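Local coordinates for protein L-Ala-D/L-Glu epimerase, a muconate lactonizing enzyme (Klebsiella pneumoniae subsp. pneumoniae MGH 78578, PDB 3FCP) that belongs to the muconate lactonizing enzyme family of the enolase superfamily, pairing an N-terminal domain with a TIM-barrel-like domain that binds a magnesium ion, at residues C47-A52 and L113-G118; E225-A230 and T245-D250; G146-D151 and L180-A185; G300-E305 and G325-G330. All coordinates share one frame; numbering follows the deposited sequence.

Interaction 1 lies in the N-terminal domain, and interactions 2 and 4 lie in the barrel; all three are buried. Interaction 3 sits on the surface, between two outer helices of the barrel. In interaction 1 a helix carboxylate grips a strand backbone. In interaction 2 the ends of adjacent parallel strands bring two acidic side chains to the magnesium site, one on the metal and one on its water, whereas interaction 4 joins two irregular segments through backbone bonds, a glutamate and two waters. Interaction 3 is simpler, resting on a threonine-histidine hydrogen bond and a methyl contact. Interactions 1 and 4 meet where Glu-51 packs on Glu-305, across the domain boundary; interactions 2 and 4 come within about 4 Å at their nearest atoms without touching.

Interaction 1: residues C47-A52 and L113-G118; sequences CGIGEA and LLDAQG
The flat carboxylate of Asp-115 meets Ile-49 and Gly-48 around its OD2 oxygen. The backbone N of Ile-49 lies close to the carboxylate plane and donates to the anti lone pair of OD2, at 2.9 Å and an N-H...O angle of 158°. On one side of that plane, Ile-49 CG1 approaches OD2 to 3.4 Å; on the other, Gly-48 CA comes equally near to it. CG of Asp-115 stands anti to its own backbone N (chi1 -177°), which carries the carboxylate from the helix across to the strand. Beside it, Ala-116 rests its CB 3.9 Å from Gly-48 CA. Since Gly-48 has no side chain, the helix can come close there, and the strand and helix axes approach to 5.8 Å while running at 148°. The contact packs helix 103-121 on edge strand 47-53 of the three-stranded antiparallel sheet in the N-terminal domain. OD1 of Asp-115 accepts from the backbone N of Leu-358, and Lys-119, bonded to Cys-47 O, forms a long, weak ion pair with OD2. The buried carboxylate thus has a backbone N-H on each oxygen and a lysine nearby, an environment that probably keeps it ionised.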
loop_
_atom_site.group_PDB
_atom_site.type_symbol
_atom_site.label_atom_id
_atom_site.label_comp_id
_atom_site.label_asym_id
_atom_site.label_seq_id
_atom_site.Cartn_x
_atom_site.Cartn_y
_atom_site.Cartn_z
ATOM N N CYS A 47 -25.753 12.081 46.264
ATOM C CA CYS A 47 -26.362 11.439 45.108
ATOM C C CYS A 47 -25.876 12.090 43.821
ATOM O O CYS A 47 -25.567 13.284 43.791
ATOM C CB CYS A 47 -27.890 11.536 45.165
ATOM S SG CYS A 47 -28.670 10.556 46.471
ATOM N N GLY A 48 -25.812 11.290 42.762
ATOM C CA GLY A 48 -25.394 11.786 41.464
ATOM C C GLY A 48 -26.434 11.325 40.462
ATOM O O GLY A 48 -27.008 10.247 40.628
ATOM N N ILE A 49 -26.709 12.129 39.439
ATOM C CA ILE A 49 -27.695 11.717 38.451
ATOM C C ILE A 49 -27.091 11.635 37.058
ATOM O O ILE A 49 -26.066 12.260 36.767
ATOM C CB ILE A 49 -28.926 12.665 38.412
ATOM C CG1 ILE A 49 -28.482 14.102 38.145
ATOM C CG2 ILE A 49 -29.713 12.549 39.717
ATOM C CD1 ILE A 49 -29.644 15.078 37.980
ATOM N N GLY A 50 -27.734 10.855 36.201
ATOM C CA GLY A 50 -27.241 10.690 34.848
ATOM C C GLY A 50 -28.373 10.387 33.897
ATOM O O GLY A 50 -29.490 10.095 34.329
ATOM N N GLU A 51 -28.082 10.437 32.602
ATOM C CA GLU A 51 -29.097 10.183 31.588
ATOM C C GLU A 51 -28.577 9.417 30.379
ATOM O O GLU A 51 -27.502 9.709 29.866
ATOM C CB GLU A 51 -29.678 11.512 31.095
ATOM C CG GLU A 51 -30.739 11.351 30.019
ATOM C CD GLU A 51 -31.216 12.683 29.448
ATOM O OE1 GLU A 51 -31.013 13.726 30.100
ATOM O OE2 GLU A 51 -31.805 12.679 28.348
ATOM N N ALA A 52 -29.357 8.444 29.926
ATOM C CA ALA A 52 -29.013 7.672 28.734
ATOM C C ALA A 52 -30.269 7.746 27.877
ATOM O O ALA A 52 -31.323 7.230 28.254
ATOM C CB ALA A 52 -28.689 6.228 29.090
ATOM N N LEU A 113 -21.772 9.205 38.459
ATOM C CA LEU A 113 -20.578 9.082 39.287
ATOM C C LEU A 113 -19.836 10.412 39.311
ATOM O O LEU A 113 -19.374 10.854 40.370
ATOM C CB LEU A 113 -19.649 7.985 38.745
ATOM C CG LEU A 113 -20.119 6.546 38.981
ATOM C CD1 LEU A 113 -19.271 5.575 38.167
ATOM C CD2 LEU A 113 -20.029 6.234 40.473
ATOM N N LEU A 114 -19.717 11.042 38.146
ATOM C CA LEU A 114 -19.038 12.332 38.053
ATOM C C LEU A 114 -19.840 13.431 38.754
ATOM O O LEU A 114 -19.267 14.314 39.388
ATOM C CB LEU A 114 -18.800 12.711 36.585
ATOM C CG LEU A 114 -17.672 11.952 35.870
ATOM C CD1 LEU A 114 -17.729 12.225 34.377
ATOM C CD2 LEU A 114 -16.321 12.372 36.447
ATOM N N ASP A 115 -21.163 13.381 38.632
ATOM C CA ASP A 115 -22.021 14.372 39.284
ATOM C C ASP A 115 -21.787 14.309 40.794
ATOM O O ASP A 115 -21.554 15.329 41.438
ATOM C CB ASP A 115 -23.500 14.089 38.956
ATOM C CG ASP A 115 -24.456 15.133 39.539
ATOM O OD1 ASP A 115 -24.063 16.311 39.679
ATOM O OD2 ASP A 115 -25.618 14.774 39.839
ATOM N N ALA A 116 -21.812 13.098 41.345
ATOM C CA ALA A 116 -21.626 12.897 42.777
ATOM C C ALA A 116 -20.238 13.281 43.284
ATOM O O ALA A 116 -20.113 13.902 44.339
ATOM C CB ALA A 116 -21.938 11.440 43.150
ATOM N N GLN A 117 -19.188 12.924 42.553
ATOM C CA GLN A 117 -17.848 13.278 43.015
ATOM C C GLN A 117 -17.624 14.784 42.864
ATOM O O GLN A 117 -16.827 15.381 43.589
ATOM C CB GLN A 117 -16.782 12.485 42.252
ATOM C CG GLN A 117 -15.366 12.609 42.841
ATOM C CD GLN A 117 -15.268 12.174 44.310
ATOM O OE1 GLN A 117 -16.203 11.603 44.876
ATOM N NE2 GLN A 117 -14.120 12.436 44.924
ATOM N N GLY A 118 -18.334 15.398 41.920
ATOM C CA GLY A 118 -18.211 16.834 41.737
ATOM C C GLY A 118 -18.809 17.523 42.954
ATOM O O GLY A 118 -18.211 18.435 43.529
#

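Interaction 2: residues E225-A230 and T245-D250; sequences EQPVSA and TAILAD. With MG (magnesium ion), chain I.
Glu-225 and Leu-248 lie side by side on neighbouring parallel strands of the barrel, their side chains pointing the same way. The glutamate is extended beyond CG, and its CG packs 3.4 Å from Leu-248 CD1 before the carboxylate reaches on toward Asp-250. The backbones are joined by an almost straight bond from Gln-226 N to Leu-248 O (2.8 Å, 176°). Gln-226 begins with CG anti to its backbone N and then bends at chi2 (65°), which sets its amide between Asp-250 N and Val-228 O. Its OE1 accepts from Asp-250 N at 2.9 Å, in the carbonyl plane, and also from Ala-252 N; its NE2 donates to Val-228 O at 2.8 Å. Both ends of the amide are therefore engaged, fixing its rotation and tying the loop after one strand to the end of the next. Asp-250 OD2 binds the magnesium ion at 2.3 Å; Asn-201 and Glu-251 complete the protein ligands. Water 1, also on the metal, donates to Glu-225 OE2. That oxygen lies 3.2 Å from Asp-250 OD2, an approach of two acceptors without a hydrogen bond, their carboxylate planes turned 52° apart. Salt bridges from Lys-168 to Glu-225 and from Lys-277 to Asp-250, together with the metal, probably offset the repulsion between these crowded acids.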
loop_
_atom_site.group_PDB
_atom_site.type_symbol
_atom_site.label_atom_id
_atom_site.label_comp_id
_atom_site.label_asym_id
_atom_site.label_seq_id
_atom_site.Cartn_x
_atom_site.Cartn_y
_atom_site.Cartn_z
ATOM N N GLU A 225 -22.371 15.177 7.188
ATOM C CA GLU A 225 -22.320 14.158 8.232
ATOM C C GLU A 225 -22.768 12.763 7.792
ATOM O O GLU A 225 -23.822 12.601 7.169
ATOM C CB GLU A 225 -23.166 14.606 9.429
ATOM C CG GLU A 225 -22.999 13.751 10.684
ATOM C CD GLU A 225 -23.880 14.211 11.839
ATOM O OE1 GLU A 225 -24.370 15.366 11.805
ATOM O OE2 GLU A 225 -24.074 13.420 12.788
ATOM N N GLN A 226 -21.948 11.768 8.130
ATOM C CA GLN A 226 -22.198 10.352 7.845
ATOM C C GLN A 226 -23.030 10.108 6.590
ATOM O O GLN A 226 -24.137 9.564 6.659
ATOM C CB GLN A 226 -22.886 9.714 9.058
ATOM C CG GLN A 226 -22.858 8.197 9.099
ATOM C CD GLN A 226 -21.451 7.642 9.253
ATOM O OE1 GLN A 226 -20.717 8.010 10.173
ATOM N NE2 GLN A 226 -21.071 6.749 8.352
ATOM N N PRO A 227 -22.497 10.488 5.418
ATOM C CA PRO A 227 -23.214 10.304 4.152
ATOM C C PRO A 227 -23.532 8.854 3.814
ATOM O O PRO A 227 -24.600 8.560 3.277
ATOM C CB PRO A 227 -22.281 10.960 3.131
ATOM C CG PRO A 227 -20.916 10.789 3.751
ATOM C CD PRO A 227 -21.184 11.120 5.194
ATOM N N VAL A 228 -22.610 7.952 4.140
ATOM C CA VAL A 228 -22.803 6.535 3.852
ATOM C C VAL A 228 -22.975 5.690 5.116
ATOM O O VAL A 228 -22.867 6.191 6.236
ATOM C CB VAL A 228 -21.617 5.972 3.028
ATOM C CG1 VAL A 228 -21.568 6.645 1.668
ATOM C CG2 VAL A 228 -20.305 6.190 3.775
ATOM N N SER A 229 -23.242 4.404 4.918
ATOM C CA SER A 229 -23.446 3.468 6.018
ATOM C C SER A 229 -22.176 3.203 6.821
ATOM O O SER A 229 -21.064 3.258 6.288
ATOM C CB SER A 229 -23.966 2.133 5.478
ATOM O OG SER A 229 -23.963 1.146 6.500
ATOM N N ALA A 230 -22.350 2.916 8.106
ATOM C CA ALA A 230 -21.222 2.604 8.970
ATOM C C ALA A 230 -20.733 1.204 8.586
ATOM O O ALA A 230 -19.723 0.730 9.094
ATOM C CB ALA A 230 -21.648 2.645 10.442
ATOM N N THR A 245 -15.130 19.339 0.553
ATOM C CA THR A 245 -15.682 19.966 1.736
ATOM C C THR A 245 -15.461 18.970 2.867
ATOM O O THR A 245 -15.073 17.830 2.618
ATOM C CB THR A 245 -17.176 20.341 1.608
ATOM O OG1 THR A 245 -17.496 21.268 2.651
ATOM C CG2 THR A 245 -18.083 19.123 1.742
ATOM N N ALA A 246 -15.687 19.395 4.101
ATOM C CA ALA A 246 -15.463 18.526 5.253
ATOM C C ALA A 246 -16.500 17.424 5.475
ATOM O O ALA A 246 -17.695 17.622 5.259
ATOM C CB ALA A 246 -15.337 19.380 6.515
ATOM N N ILE A 247 -16.017 16.264 5.922
ATOM C CA ILE A 247 -16.861 15.114 6.229
ATOM C C ILE A 247 -16.857 14.906 7.749
ATOM O O ILE A 247 -15.801 14.951 8.391
ATOM C CB ILE A 247 -16.339 13.807 5.552
ATOM C CG1 ILE A 247 -16.258 13.987 4.030
ATOM C CG2 ILE A 247 -17.258 12.643 5.890
ATOM C CD1 ILE A 247 -17.550 14.479 3.386
ATOM N N LEU A 248 -18.037 14.681 8.311
ATOM C CA LEU A 248 -18.204 14.460 9.744
ATOM C C LEU A 248 -18.613 13.000 9.966
ATOM O O LEU A 248 -19.633 12.549 9.447
ATOM C CB LEU A 248 -19.312 15.375 10.287
ATOM C CG LEU A 248 -19.318 15.894 11.735
ATOM C CD1 LEU A 248 -20.741 15.792 12.279
ATOM C CD2 LEU A 248 -18.332 15.149 12.627
ATOM N N ALA A 249 -17.817 12.260 10.727
ATOM C CA ALA A 249 -18.146 10.868 11.007
ATOM C C ALA A 249 -19.038 10.785 12.252
ATOM O O ALA A 249 -18.768 11.448 13.255
ATOM C CB ALA A 249 -16.863 10.067 11.229
ATOM N N ASP A 250 -20.107 9.997 12.185
ATOM C CA ASP A 250 -20.981 9.829 13.348
ATOM C C ASP A 250 -21.025 8.350 13.715
ATOM O O ASP A 250 -20.190 7.886 14.491
ATOM C CB ASP A 250 -22.406 10.361 13.083
ATOM C CG ASP A 250 -23.309 10.279 14.325
ATOM O OD1 ASP A 250 -22.805 9.924 15.419
ATOM O OD2 ASP A 250 -24.523 10.571 14.216
HETATM MG MG MG I . -26.330 9.775 13.013
HETATM O O HOH W 1 -25.182 11.275 11.365
HETATM O O HOH W 2 -27.833 11.664 12.715
HETATM O O HOH W 3 -27.789 9.804 15.146
#

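Interaction 3: residues G146-D151 and L180-A185; sequences GDTAKD and LRHTRA
Thr-148 and His-182 join two consecutive outer helices of the beta/alpha barrel. Helix 148-158 forms the crossover from strand 136-143 to the parallel strand 166-170, and helix 176-189 the next crossover, from that strand to 195-199. The first helix meets the second through its opening turn, where Asp-147 holds the N-cap position. At the heart of the contact, Thr-148 OG1 and His-182 ND1 are hydrogen-bonded at 2.7 Å; either could be the donor. The threonine hydroxyl stands beside its own backbone N and anti to its carbonyl carbon (chi1 -55°), and comes to the imidazole at the ring edge. His-182 extends with CG anti to its backbone N (chi1 167°), bringing the end of the side chain across to the neighbouring helix. The two side chains slide past each other in opposite directions.

Farther round the ring edge is Asp-151, one helical turn beyond Asp-147, to whose carbonyl O its backbone N is bonded. Asp-151 OD2 lies in the imidazole plane, 3.1 Å from His-182 CE1, and the carboxylate is turned 69° from the ring. This is an approach to a ring carbon, and the geometry toward NE2 is too poor for a hydrogen bond. The other carboxylate oxygen, OD1, accepts from Ser-145 OG, which also takes the backbone N-H of Asp-147, so the serine links the loop before the helix to its first turn. Ile-171 packs against His-182 from the loop after strand 166-170. An apolar touch completes the contact, with Thr-148 CG2 3.6 Å from Ala-185 CB.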
loop_
_atom_site.group_PDB
_atom_site.type_symbol
_atom_site.label_atom_id
_atom_site.label_comp_id
_atom_site.label_asym_id
_atom_site.label_seq_id
_atom_site.Cartn_x
_atom_site.Cartn_y
_atom_site.Cartn_z
ATOM N N GLY A 146 -39.134 18.692 7.136
ATOM C CA GLY A 146 -39.525 17.976 5.938
ATOM C C GLY A 146 -40.071 18.922 4.884
ATOM O O GLY A 146 -40.392 18.503 3.771
ATOM N N ASP A 147 -40.178 20.202 5.235
ATOM C CA ASP A 147 -40.680 21.221 4.314
ATOM C C ASP A 147 -39.652 22.339 4.122
ATOM O O ASP A 147 -39.300 23.042 5.071
ATOM C CB ASP A 147 -41.985 21.825 4.844
ATOM C CG ASP A 147 -42.562 22.879 3.909
ATOM O OD1 ASP A 147 -43.046 22.508 2.820
ATOM O OD2 ASP A 147 -42.522 24.079 4.254
ATOM N N THR A 148 -39.181 22.507 2.890
ATOM C CA THR A 148 -38.190 23.531 2.581
ATOM C C THR A 148 -38.615 24.907 3.081
ATOM O O THR A 148 -37.855 25.589 3.767
ATOM C CB THR A 148 -37.941 23.618 1.066
ATOM O OG1 THR A 148 -37.570 22.327 0.570
ATOM C CG2 THR A 148 -36.831 24.612 0.761
ATOM N N ALA A 149 -39.833 25.309 2.729
ATOM C CA ALA A 149 -40.366 26.606 3.133
ATOM C C ALA A 149 -40.361 26.759 4.652
ATOM O O ALA A 149 -39.896 27.770 5.183
ATOM C CB ALA A 149 -41.788 26.779 2.591
ATOM N N LYS A 150 -40.875 25.758 5.356
ATOM C CA LYS A 150 -40.906 25.816 6.813
ATOM C C LYS A 150 -39.499 25.944 7.397
ATOM O O LYS A 150 -39.265 26.763 8.289
ATOM C CB LYS A 150 -41.603 24.577 7.380
ATOM C CG LYS A 150 -43.091 24.518 7.063
ATOM C CD LYS A 150 -43.765 23.317 7.707
ATOM C CE LYS A 150 -45.241 23.252 7.329
ATOM N NZ LYS A 150 -45.928 22.074 7.932
ATOM N N ASP A 151 -38.562 25.147 6.886
ATOM C CA ASP A 151 -37.184 25.185 7.371
ATOM C C ASP A 151 -36.549 26.557 7.185
ATOM O O ASP A 151 -35.924 27.086 8.104
ATOM C CB ASP A 151 -36.326 24.137 6.656
ATOM C CG ASP A 151 -36.716 22.718 7.017
ATOM O OD1 ASP A 151 -37.261 22.507 8.122
ATOM O OD2 ASP A 151 -36.461 21.807 6.202
ATOM N N LEU A 180 -31.310 17.319 -2.785
ATOM C CA LEU A 180 -30.327 18.310 -3.217
ATOM C C LEU A 180 -30.982 19.653 -3.530
ATOM O O LEU A 180 -30.400 20.707 -3.276
ATOM C CB LEU A 180 -29.547 17.812 -4.447
ATOM C CG LEU A 180 -28.585 16.638 -4.234
ATOM C CD1 LEU A 180 -27.894 16.285 -5.545
ATOM C CD2 LEU A 180 -27.556 17.010 -3.182
ATOM N N ARG A 181 -32.186 19.618 -4.091
ATOM C CA ARG A 181 -32.903 20.853 -4.413
ATOM C C ARG A 181 -33.337 21.503 -3.106
ATOM O O ARG A 181 -33.340 22.728 -2.972
ATOM C CB ARG A 181 -34.120 20.549 -5.290
ATOM C CG ARG A 181 -33.747 20.068 -6.684
ATOM C CD ARG A 181 -34.945 19.568 -7.478
ATOM N NE ARG A 181 -35.998 20.570 -7.616
ATOM C CZ ARG A 181 -36.967 20.768 -6.728
ATOM N NH1 ARG A 181 -37.027 20.029 -5.627
ATOM N NH2 ARG A 181 -37.883 21.705 -6.941
ATOM N N HIS A 182 -33.701 20.661 -2.143
ATOM C CA HIS A 182 -34.112 21.124 -0.821
ATOM C C HIS A 182 -32.944 21.861 -0.167
ATOM O O HIS A 182 -33.085 22.997 0.283
ATOM C CB HIS A 182 -34.519 19.922 0.040
ATOM C CG HIS A 182 -34.654 20.229 1.500
ATOM N ND1 HIS A 182 -35.675 21.001 2.011
ATOM C CD2 HIS A 182 -33.902 19.849 2.563
ATOM C CE1 HIS A 182 -35.550 21.080 3.324
ATOM N NE2 HIS A 182 -34.482 20.391 3.685
ATOM N N THR A 183 -31.782 21.215 -0.132
ATOM C CA THR A 183 -30.611 21.821 0.486
ATOM C C THR A 183 -30.141 23.063 -0.267
ATOM O O THR A 183 -29.788 24.065 0.350
ATOM C CB THR A 183 -29.446 20.791 0.624
ATOM O OG1 THR A 183 -28.257 21.464 1.065
ATOM C CG2 THR A 183 -29.170 20.111 -0.692
ATOM N N ARG A 184 -30.152 23.013 -1.595
ATOM C CA ARG A 184 -29.725 24.168 -2.384
ATOM C C ARG A 184 -30.586 25.389 -2.052
ATOM O O ARG A 184 -30.071 26.499 -1.906
ATOM C CB ARG A 184 -29.821 23.866 -3.881
ATOM C CG ARG A 184 -29.260 24.978 -4.764
ATOM C CD ARG A 184 -29.427 24.657 -6.242
ATOM N NE ARG A 184 -28.723 23.433 -6.620
ATOM C CZ ARG A 184 -27.399 23.303 -6.633
ATOM N NH1 ARG A 184 -26.847 22.148 -6.991
ATOM N NH2 ARG A 184 -26.622 24.327 -6.295
ATOM N N ALA A 185 -31.895 25.177 -1.925
ATOM C CA ALA A 185 -32.823 26.261 -1.604
ATOM C C ALA A 185 -32.472 26.905 -0.266
ATOM O O ALA A 185 -32.455 28.134 -0.135
ATOM C CB ALA A 185 -34.255 25.731 -1.568
#

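Interaction 4: residues G300-E305 and G325-G330; sequences GGTMLE and GTEMFG
Leu-304 lays its CD2 methyl against CE1 of the Phe-329 ring, 3.6 Å away, at one end of a contact that helps close the TIM-type barrel. Segment 300-305 leaves strand 297-300, while 325-330 runs irregularly between that strand and 136-143, with Thr-326 bonded to Leu-140 of the latter. Gly-300 starts the pairing: its N donates to Gly-325 O, and its O accepts from Glu-327 N, each at 2.9 Å. The CG of Glu-327 sits between its own backbone N and carbonyl carbon (chi1 46°), and the chain then extends along Gly-301, so that OE2 takes the backbone N-H of Thr-302 on its anti lone pair at 2.9 Å. Its OE1 is held by Tyr-299 and by a salt bridge to Lys-168. Beyond it, Thr-302 OG1 accepts from Leu-304 N, an ST turn, and donates to Glu-305 OE1 at 2.6 Å. Glu-305 OE1 also receives Met-303 N from above the carboxylate plane, a double grip that braces the turn. Two waters bridge the segments: water 4 donates to Thr-302 OG1 and accepts from Gly-330 N, and water 5 donates to both Leu-304 O and, at 2.7 Å, Gly-330 O.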
loop_
_atom_site.group_PDB
_atom_site.type_symbol
_atom_site.label_atom_id
_atom_site.label_comp_id
_atom_site.label_asym_id
_atom_site.label_seq_id
_atom_site.Cartn_x
_atom_site.Cartn_y
_atom_site.Cartn_z
ATOM N N GLY A 300 -19.358 18.541 19.046
ATOM C CA GLY A 300 -20.107 18.082 20.212
ATOM C C GLY A 300 -21.467 17.527 19.819
ATOM O O GLY A 300 -22.426 18.285 19.636
ATOM N N GLY A 301 -21.558 16.204 19.705
ATOM C CA GLY A 301 -22.799 15.577 19.283
ATOM C C GLY A 301 -23.820 15.237 20.351
ATOM O O GLY A 301 -23.513 15.236 21.543
ATOM N N THR A 302 -25.039 14.925 19.908
ATOM C CA THR A 302 -26.139 14.591 20.814
ATOM C C THR A 302 -26.977 13.428 20.322
ATOM O O THR A 302 -26.949 13.079 19.139
ATOM C CB THR A 302 -27.125 15.789 20.988
ATOM O OG1 THR A 302 -27.989 15.553 22.107
ATOM C CG2 THR A 302 -27.979 15.974 19.727
ATOM N N MET A 303 -27.720 12.836 21.254
ATOM C CA MET A 303 -28.653 11.761 20.956
ATOM C C MET A 303 -30.023 12.342 21.339
ATOM O O MET A 303 -30.998 11.620 21.571
ATOM C CB MET A 303 -28.338 10.512 21.786
ATOM C CG MET A 303 -27.103 9.720 21.324
ATOM S SD MET A 303 -27.094 9.171 19.591
ATOM C CE MET A 303 -28.522 8.195 19.520
ATOM N N LEU A 304 -30.065 13.673 21.376
ATOM C CA LEU A 304 -31.252 14.445 21.741
ATOM C C LEU A 304 -31.622 14.222 23.209
ATOM O O LEU A 304 -32.780 13.984 23.550
ATOM C CB LEU A 304 -32.437 14.106 20.821
ATOM C CG LEU A 304 -32.253 14.497 19.346
ATOM C CD1 LEU A 304 -33.533 14.214 18.558
ATOM C CD2 LEU A 304 -31.903 15.967 19.250
ATOM N N GLU A 305 -30.612 14.296 24.071
ATOM C CA GLU A 305 -30.796 14.134 25.508
ATOM C C GLU A 305 -31.572 15.313 26.083
ATOM O O GLU A 305 -31.616 16.391 25.485
ATOM C CB GLU A 305 -29.437 14.098 26.228
ATOM C CG GLU A 305 -28.577 12.856 26.035
ATOM C CD GLU A 305 -27.785 12.847 24.739
ATOM O OE1 GLU A 305 -27.737 13.878 24.031
ATOM O OE2 GLU A 305 -27.194 11.792 24.435
ATOM N N GLY A 325 -18.269 23.304 16.614
ATOM C CA GLY A 325 -19.303 23.648 17.578
ATOM C C GLY A 325 -20.013 22.436 18.154
ATOM O O GLY A 325 -19.438 21.350 18.215
ATOM N N THR A 326 -21.258 22.619 18.591
ATOM C CA THR A 326 -22.043 21.521 19.160
ATOM C C THR A 326 -23.487 21.588 18.687
ATOM O O THR A 326 -23.931 22.602 18.134
ATOM C CB THR A 326 -22.076 21.554 20.717
ATOM O OG1 THR A 326 -23.199 22.333 21.156
ATOM C CG2 THR A 326 -20.800 22.176 21.282
ATOM N N GLU A 327 -24.214 20.499 18.914
ATOM C CA GLU A 327 -25.624 20.406 18.560
ATOM C C GLU A 327 -26.423 20.060 19.818
ATOM O O GLU A 327 -27.341 19.239 19.784
ATOM C CB GLU A 327 -25.836 19.329 17.487
ATOM C CG GLU A 327 -25.108 18.015 17.769
ATOM C CD GLU A 327 -25.420 16.942 16.749
ATOM O OE1 GLU A 327 -25.608 17.283 15.563
ATOM O OE2 GLU A 327 -25.459 15.753 17.128
ATOM N N MET A 328 -26.079 20.691 20.936
ATOM C CA MET A 328 -26.770 20.407 22.188
ATOM C C MET A 328 -28.065 21.193 22.423
ATOM O O MET A 328 -28.201 21.934 23.403
ATOM C CB MET A 328 -25.798 20.576 23.355
ATOM C CG MET A 328 -25.214 19.227 23.834
ATOM S SD MET A 328 -24.367 18.235 22.586
ATOM C CE MET A 328 -25.443 17.780 21.689
ATOM N N PHE A 329 -29.026 20.990 21.522
ATOM C CA PHE A 329 -30.325 21.662 21.587
ATOM C C PHE A 329 -31.447 20.729 22.048
ATOM O O PHE A 329 -32.626 21.108 22.046
ATOM C CB PHE A 329 -30.668 22.240 20.207
ATOM C CG PHE A 329 -30.723 21.207 19.110
ATOM C CD1 PHE A 329 -31.808 20.343 19.003
ATOM C CD2 PHE A 329 -29.681 21.091 18.194
ATOM C CE1 PHE A 329 -31.857 19.376 18.005
ATOM C CE2 PHE A 329 -29.718 20.125 17.187
ATOM C CZ PHE A 329 -30.810 19.265 17.093
ATOM N N GLY A 330 -31.073 19.515 22.442
ATOM C CA GLY A 330 -32.042 18.528 22.891
ATOM C C GLY A 330 -33.121 19.032 23.840
ATOM O O GLY A 330 -34.299 18.744 23.630
HETATM O O HOH W 4 -28.886 18.100 23.491
HETATM O O HOH W 5 -34.867 16.196 23.118
#